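Local coordinates for uncharacterized protein lp_1913 (Lactobacillus plantarum, PDB 3FLH) that is of unknown function but adopts a rhodanese-like fold, probably without sulfurtransferase activity because it lacks the usual catalytic cysteine, at residues V34-R39 with I54-K59; V75-T80 with G105-W110. All coordinates share one frame; numbering follows the deposited sequence.

Contact 1 (V34-R39 with I54-K59); sequences VVLDVR and IAMPAK
Leu36 and Ile54 lie side by side and point the same way, with Leu36 CD2 3.9 Å from Ile54 CB. Met56, present as selenomethionine, also runs beside Leu36. Its chain bends at chi2 (134°) and again at chi3. Its CE ends against both branches of the leucine, 3.3 Å from Leu36 CD1 and 3.4 Å from Leu36 CD2, a tight fit. At the start of the contact Val34 meets Ile54 at a slant, with Val34 CG1 3.5 Å from Ile54 CD1.

The backbones pair in parallel, Leu36 with Ile54 and Asp37 with Ala55. Ile54 N donates to Val35 O at 2.8 Å, Asp37 N to Ile54 O, and Met56 N to Asp37 O. Past the strand ends, Ala58 N reaches Val38 O at 3.0 Å from above the carbonyl plane, 41° out of it.

Asp37 and Ala55 point to the other face of the sheet. Arg39 grips the Asp37 carboxylate side-on. Arg39 NE donates to the syn lone pair of Asp37 OD1 at 2.9 Å, and that oxygen lies only 4° out of the guanidinium plane. Arg39 NH2 meets Asp37 OD2 at 2.9 Å on its syn side, with that oxygen tilted further from the guanidinium plane. Asp37 OD1 also accepts from Arg39 N, forming an Asx turn, and Arg39 NH1 forms a salt bridge with Asp48.

The arrangement is a parallel pairing at the edge of an alpha/beta sheet, where strand 33-37 carries the outermost strand 54-55 of the rhodanese-like fold.

Contact 2 (V75-T80 with G105-W110); sequences VVYDWT and GALEGW
Ala106 sets its methyl into the bend formed by 78-80. Its CB lies 3.4 Å from Asp78 O and 3.4 Å from Thr80 C. Leu107 comes next and meets the same bend with its backbone: Leu107 N donates to Asp78 O at 3.2 Å, nearly straight onto the carbonyl (C=O...N angle 165°). Its side chain crosses Tyr77 at a slant. Leu107 CB is 3.9 Å from Tyr77 CD1, and Leu107 CD1 is 4.0 Å from Tyr77 CE1. Tyr77 CG lies between its backbone N and carbonyl carbon (chi1 74°), and the Tyr77 hydroxyl bonds to Ile50 N.

Glu108 N donates to Trp79 O at 3.0 Å, tilted 27° from the carbonyl plane. The Glu108 side chain runs beside Thr80 and points the same way. Glu108 OE1 stays 3.9 Å from Thr80 OG1, too far for a bond. Thr80 CG2 covers the centre of one face of the Trp79 ring. Glu108 of the second subunit packs on Trp79 and Thr80. Gly109 N bonds back to Gly105 O and Trp110 N to Ala106 O, as part of the turns of helix 106-112.

Main-chain atoms thus make the polar link: the N-H groups of Leu107 and Glu108 hold two successive loop carbonyls. Asp78 probably occupies the position after the strand where active rhodaneses carry their cysteine, and its OD2 bonds to Thr83. If so, a carboxylate there cannot carry a persulfide, and sulfur transfer by the usual route is unlikely.

How the contacts relate
Contact 1 closes before contact 2 opens along the chain, and helix 58-64 leads from one to the other. Their centres are about 11 Å apart. Both lie on the same parallel sheet, where strands 33-37 and 73-77 are neighbours. Leu36 N meets Val75 O at 2.7 Å in that pairing. Asp37 OD2 and the Tyr77 hydroxyl make a weak hydrogen bond, and the Arg39 side chain packs on Asp78. Contact 1 extends the sheet to its outermost strand. Contact 2 ties the loop after strand 73-77 to helix 106-112. Through neighbouring strands the sheet edge and the loop that probably corresponds to the rhodanese active-site loop belong to one structural unit.

Contact 1 (V34-R39 with I54-K59)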
loop_
_atom_site.group_PDB
_atom_site.type_symbol
_atom_site.label_atom_id
_atom_site.label_comp_id
_atom_site.label_asym_id
_atom_site.label_seq_id
_atom_site.Cartn_x
_atom_site.Cartn_y
_atom_site.Cartn_z
ATOM N N VAL B 34 5.303 -17.398 12.973
ATOM C CA VAL B 34 6.614 -17.631 12.375
ATOM C C VAL B 34 6.742 -16.522 11.337
ATOM O O VAL B 34 5.908 -16.405 10.438
ATOM C CB VAL B 34 6.704 -19.010 11.674
ATOM C CG1 VAL B 34 8.056 -19.151 10.962
ATOM C CG2 VAL B 34 6.533 -20.125 12.700
ATOM N N VAL B 35 7.773 -15.702 11.484
ATOM C CA VAL B 35 8.017 -14.575 10.593
ATOM C C VAL B 35 8.890 -14.999 9.406
ATOM O O VAL B 35 9.929 -15.643 9.590
ATOM C CB VAL B 35 8.731 -13.420 11.367
ATOM C CG1 VAL B 35 8.978 -12.231 10.450
ATOM C CG2 VAL B 35 7.886 -12.990 12.561
ATOM N N LEU B 36 8.452 -14.640 8.200
ATOM C CA LEU B 36 9.171 -14.955 6.965
ATOM C C LEU B 36 9.621 -13.683 6.279
ATOM O O LEU B 36 8.796 -12.831 5.930
ATOM C CB LEU B 36 8.279 -15.726 5.986
ATOM C CG LEU B 36 7.587 -16.988 6.494
ATOM C CD1 LEU B 36 6.763 -17.604 5.361
ATOM C CD2 LEU B 36 8.634 -17.982 7.004
ATOM N N ASP B 37 10.930 -13.556 6.084
ATOM C CA ASP B 37 11.510 -12.391 5.418
ATOM C C ASP B 37 11.489 -12.741 3.932
ATOM O O ASP B 37 12.302 -13.539 3.476
ATOM C CB ASP B 37 12.959 -12.191 5.888
ATOM C CG ASP B 37 13.558 -10.890 5.416
ATOM O OD1 ASP B 37 13.370 -10.529 4.232
ATOM O OD2 ASP B 37 14.232 -10.212 6.234
ATOM N N VAL B 38 10.562 -12.160 3.179
ATOM C CA VAL B 38 10.462 -12.478 1.756
ATOM C C VAL B 38 11.205 -11.526 0.824
ATOM O O VAL B 38 10.949 -11.514 -0.380
ATOM C CB VAL B 38 8.987 -12.557 1.306
ATOM C CG1 VAL B 38 8.241 -13.574 2.165
ATOM C CG2 VAL B 38 8.330 -11.193 1.413
ATOM N N ARG B 39 12.122 -10.731 1.372
ATOM C CA ARG B 39 12.903 -9.798 0.557
ATOM C C ARG B 39 13.804 -10.589 -0.396
ATOM O O ARG B 39 14.046 -11.776 -0.183
ATOM C CB ARG B 39 13.784 -8.905 1.446
ATOM C CG ARG B 39 13.051 -7.891 2.323
ATOM C CD ARG B 39 14.044 -7.110 3.195
ATOM N NE ARG B 39 14.753 -7.988 4.129
ATOM C CZ ARG B 39 15.891 -7.677 4.748
ATOM N NH1 ARG B 39 16.471 -6.501 4.540
ATOM N NH2 ARG B 39 16.457 -8.552 5.574
ATOM N N ILE B 54 12.712 -16.089 9.251
ATOM C CA ILE B 54 13.293 -17.057 8.339
ATOM C C ILE B 54 13.494 -16.402 6.979
ATOM O O ILE B 54 12.561 -15.819 6.424
ATOM C CB ILE B 54 12.372 -18.279 8.177
ATOM C CG1 ILE B 54 12.138 -18.929 9.543
ATOM C CG2 ILE B 54 12.994 -19.274 7.208
ATOM C CD1 ILE B 54 11.115 -20.045 9.519
ATOM N N ALA B 55 14.714 -16.483 6.454
ATOM C CA ALA B 55 15.025 -15.889 5.156
ATOM C C ALA B 55 14.391 -16.734 4.061
ATOM O O ALA B 55 14.797 -17.872 3.824
ATOM C CB ALA B 55 16.541 -15.809 4.960
HETATM N N MSE B 56 13.384 -16.170 3.405
HETATM C CA MSE B 56 12.675 -16.873 2.346
HETATM C C MSE B 56 12.256 -15.939 1.214
HETATM O O MSE B 56 11.112 -15.470 1.167
HETATM C CB MSE B 56 11.447 -17.570 2.925
HETATM C CG MSE B 56 10.548 -18.200 1.888
HETATM SE SE MSE B 56 10.027 -19.967 2.391
HETATM C CE MSE B 56 9.101 -19.577 4.032
ATOM N N PRO B 57 13.181 -15.660 0.285
ATOM C CA PRO B 57 12.934 -14.783 -0.862
ATOM C C PRO B 57 11.623 -15.121 -1.550
ATOM O O PRO B 57 11.335 -16.284 -1.823
ATOM C CB PRO B 57 14.147 -15.032 -1.744
ATOM C CG PRO B 57 15.227 -15.255 -0.736
ATOM C CD PRO B 57 14.553 -16.198 0.237
ATOM N N ALA B 58 10.831 -14.091 -1.812
ATOM C CA ALA B 58 9.534 -14.247 -2.450
ATOM C C ALA B 58 9.529 -15.167 -3.671
ATOM O O ALA B 58 8.600 -15.953 -3.846
ATOM C CB ALA B 58 8.988 -12.875 -2.831
ATOM N N LYS B 59 10.563 -15.077 -4.506
ATOM C CA LYS B 59 10.641 -15.895 -5.717
ATOM C C LYS B 59 10.992 -17.355 -5.445
ATOM O O LYS B 59 11.122 -18.147 -6.376
ATOM C CB LYS B 59 11.669 -15.312 -6.694
ATOM C CG LYS B 59 13.114 -15.695 -6.393
ATOM C CD LYS B 59 14.072 -15.085 -7.413
ATOM C CE LYS B 59 15.430 -15.781 -7.395
ATOM N NZ LYS B 59 16.049 -15.804 -6.040
#

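Contact 2 (V75-T80 with G105-W110)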
loop_
_atom_site.group_PDB
_atom_site.type_symbol
_atom_site.label_atom_id
_atom_site.label_comp_id
_atom_site.label_asym_id
_atom_site.label_seq_id
_atom_site.Cartn_x
_atom_site.Cartn_y
_atom_site.Cartn_z
ATOM N N VAL B 75 3.840 -14.865 9.064
ATOM C CA VAL B 75 3.780 -13.419 8.869
ATOM C C VAL B 75 4.895 -13.070 7.883
ATOM O O VAL B 75 6.070 -13.307 8.154
ATOM C CB VAL B 75 4.008 -12.657 10.207
ATOM C CG1 VAL B 75 3.925 -11.153 9.985
ATOM C CG2 VAL B 75 2.964 -13.094 11.238
ATOM N N VAL B 76 4.526 -12.512 6.737
ATOM C CA VAL B 76 5.515 -12.160 5.728
ATOM C C VAL B 76 5.783 -10.656 5.711
ATOM O O VAL B 76 4.952 -9.873 6.160
ATOM C CB VAL B 76 5.041 -12.587 4.312
ATOM C CG1 VAL B 76 4.803 -14.086 4.261
ATOM C CG2 VAL B 76 3.764 -11.844 3.952
ATOM N N TYR B 77 6.948 -10.261 5.201
ATOM C CA TYR B 77 7.286 -8.846 5.094
ATOM C C TYR B 77 8.395 -8.584 4.081
ATOM O O TYR B 77 9.296 -9.405 3.894
ATOM C CB TYR B 77 7.696 -8.277 6.462
ATOM C CG TYR B 77 9.068 -8.708 6.946
ATOM C CD1 TYR B 77 10.232 -8.086 6.469
ATOM C CD2 TYR B 77 9.203 -9.723 7.896
ATOM C CE1 TYR B 77 11.488 -8.467 6.932
ATOM C CE2 TYR B 77 10.455 -10.110 8.366
ATOM C CZ TYR B 77 11.585 -9.480 7.886
ATOM O OH TYR B 77 12.810 -9.836 8.380
ATOM N N ASP B 78 8.310 -7.438 3.417
ATOM C CA ASP B 78 9.319 -7.035 2.452
ATOM C C ASP B 78 9.975 -5.839 3.124
ATOM O O ASP B 78 9.630 -5.502 4.265
ATOM C CB ASP B 78 8.668 -6.634 1.116
ATOM C CG ASP B 78 9.689 -6.431 -0.012
ATOM O OD1 ASP B 78 10.883 -6.766 0.165
ATOM O OD2 ASP B 78 9.293 -5.945 -1.092
ATOM N N TRP B 79 10.909 -5.189 2.445
ATOM C CA TRP B 79 11.589 -4.061 3.067
ATOM C C TRP B 79 10.640 -2.914 3.381
ATOM O O TRP B 79 10.828 -2.192 4.359
ATOM C CB TRP B 79 12.753 -3.577 2.192
ATOM C CG TRP B 79 12.367 -2.933 0.894
ATOM C CD1 TRP B 79 11.911 -3.553 -0.234
ATOM C CD2 TRP B 79 12.445 -1.539 0.584
ATOM N NE1 TRP B 79 11.705 -2.625 -1.234
ATOM C CE2 TRP B 79 12.025 -1.381 -0.756
ATOM C CE3 TRP B 79 12.834 -0.405 1.311
ATOM C CZ2 TRP B 79 11.981 -0.130 -1.387
ATOM C CZ3 TRP B 79 12.790 0.840 0.682
ATOM C CH2 TRP B 79 12.367 0.964 -0.653
ATOM N N THR B 80 9.602 -2.764 2.568
ATOM C CA THR B 80 8.647 -1.693 2.788
ATOM C C THR B 80 7.241 -2.172 2.434
ATOM O O THR B 80 7.072 -3.104 1.646
ATOM C CB THR B 80 9.025 -0.455 1.935
ATOM O OG1 THR B 80 8.307 0.688 2.405
ATOM C CG2 THR B 80 8.688 -0.696 0.470
ATOM N N GLY B 105 3.415 -2.303 8.293
ATOM C CA GLY B 105 4.604 -1.489 8.482
ATOM C C GLY B 105 5.853 -2.081 7.850
ATOM O O GLY B 105 6.814 -1.364 7.569
ATOM N N ALA B 106 5.846 -3.393 7.630
ATOM C CA ALA B 106 6.981 -4.078 7.013
ATOM C C ALA B 106 8.275 -3.892 7.812
ATOM O O ALA B 106 8.237 -3.543 8.991
ATOM C CB ALA B 106 7.167 -3.582 5.580
ATOM N N LEU B 107 9.415 -4.121 7.168
ATOM C CA LEU B 107 10.711 -3.992 7.830
ATOM C C LEU B 107 11.030 -2.551 8.200
ATOM O O LEU B 107 11.540 -2.279 9.290
ATOM C CB LEU B 107 11.827 -4.540 6.938
ATOM C CG LEU B 107 13.219 -4.530 7.582
ATOM C CD1 LEU B 107 13.195 -5.360 8.860
ATOM C CD2 LEU B 107 14.251 -5.086 6.608
ATOM N N GLU B 108 10.735 -1.630 7.287
ATOM C CA GLU B 108 10.985 -0.211 7.518
ATOM C C GLU B 108 10.262 0.238 8.785
ATOM O O GLU B 108 10.852 0.877 9.651
ATOM C CB GLU B 108 10.498 0.616 6.319
ATOM C CG GLU B 108 10.744 2.113 6.452
ATOM C CD GLU B 108 9.939 2.934 5.461
ATOM O OE1 GLU B 108 8.690 2.930 5.557
ATOM O OE2 GLU B 108 10.551 3.584 4.586
ATOM N N GLY B 109 8.980 -0.101 8.893
ATOM C CA GLY B 109 8.215 0.281 10.071
ATOM C C GLY B 109 8.753 -0.362 11.337
ATOM O O GLY B 109 8.893 0.297 12.369
ATOM N N TRP B 110 9.057 -1.654 11.255
ATOM C CA TRP B 110 9.587 -2.405 12.394
ATOM C C TRP B 110 10.859 -1.747 12.937
ATOM O O TRP B 110 10.993 -1.544 14.146
ATOM C CB TRP B 110 9.863 -3.853 11.969
ATOM C CG TRP B 110 10.221 -4.782 13.084
ATOM C CD1 TRP B 110 11.470 -5.026 13.592
ATOM C CD2 TRP B 110 9.319 -5.618 13.821
ATOM N NE1 TRP B 110 11.396 -5.966 14.597
ATOM C CE2 TRP B 110 10.089 -6.343 14.757
ATOM C CE3 TRP B 110 7.931 -5.822 13.780
ATOM C CZ2 TRP B 110 9.519 -7.256 15.643
ATOM C CZ3 TRP B 110 7.362 -6.734 14.666
ATOM C CH2 TRP B 110 8.157 -7.439 15.583
#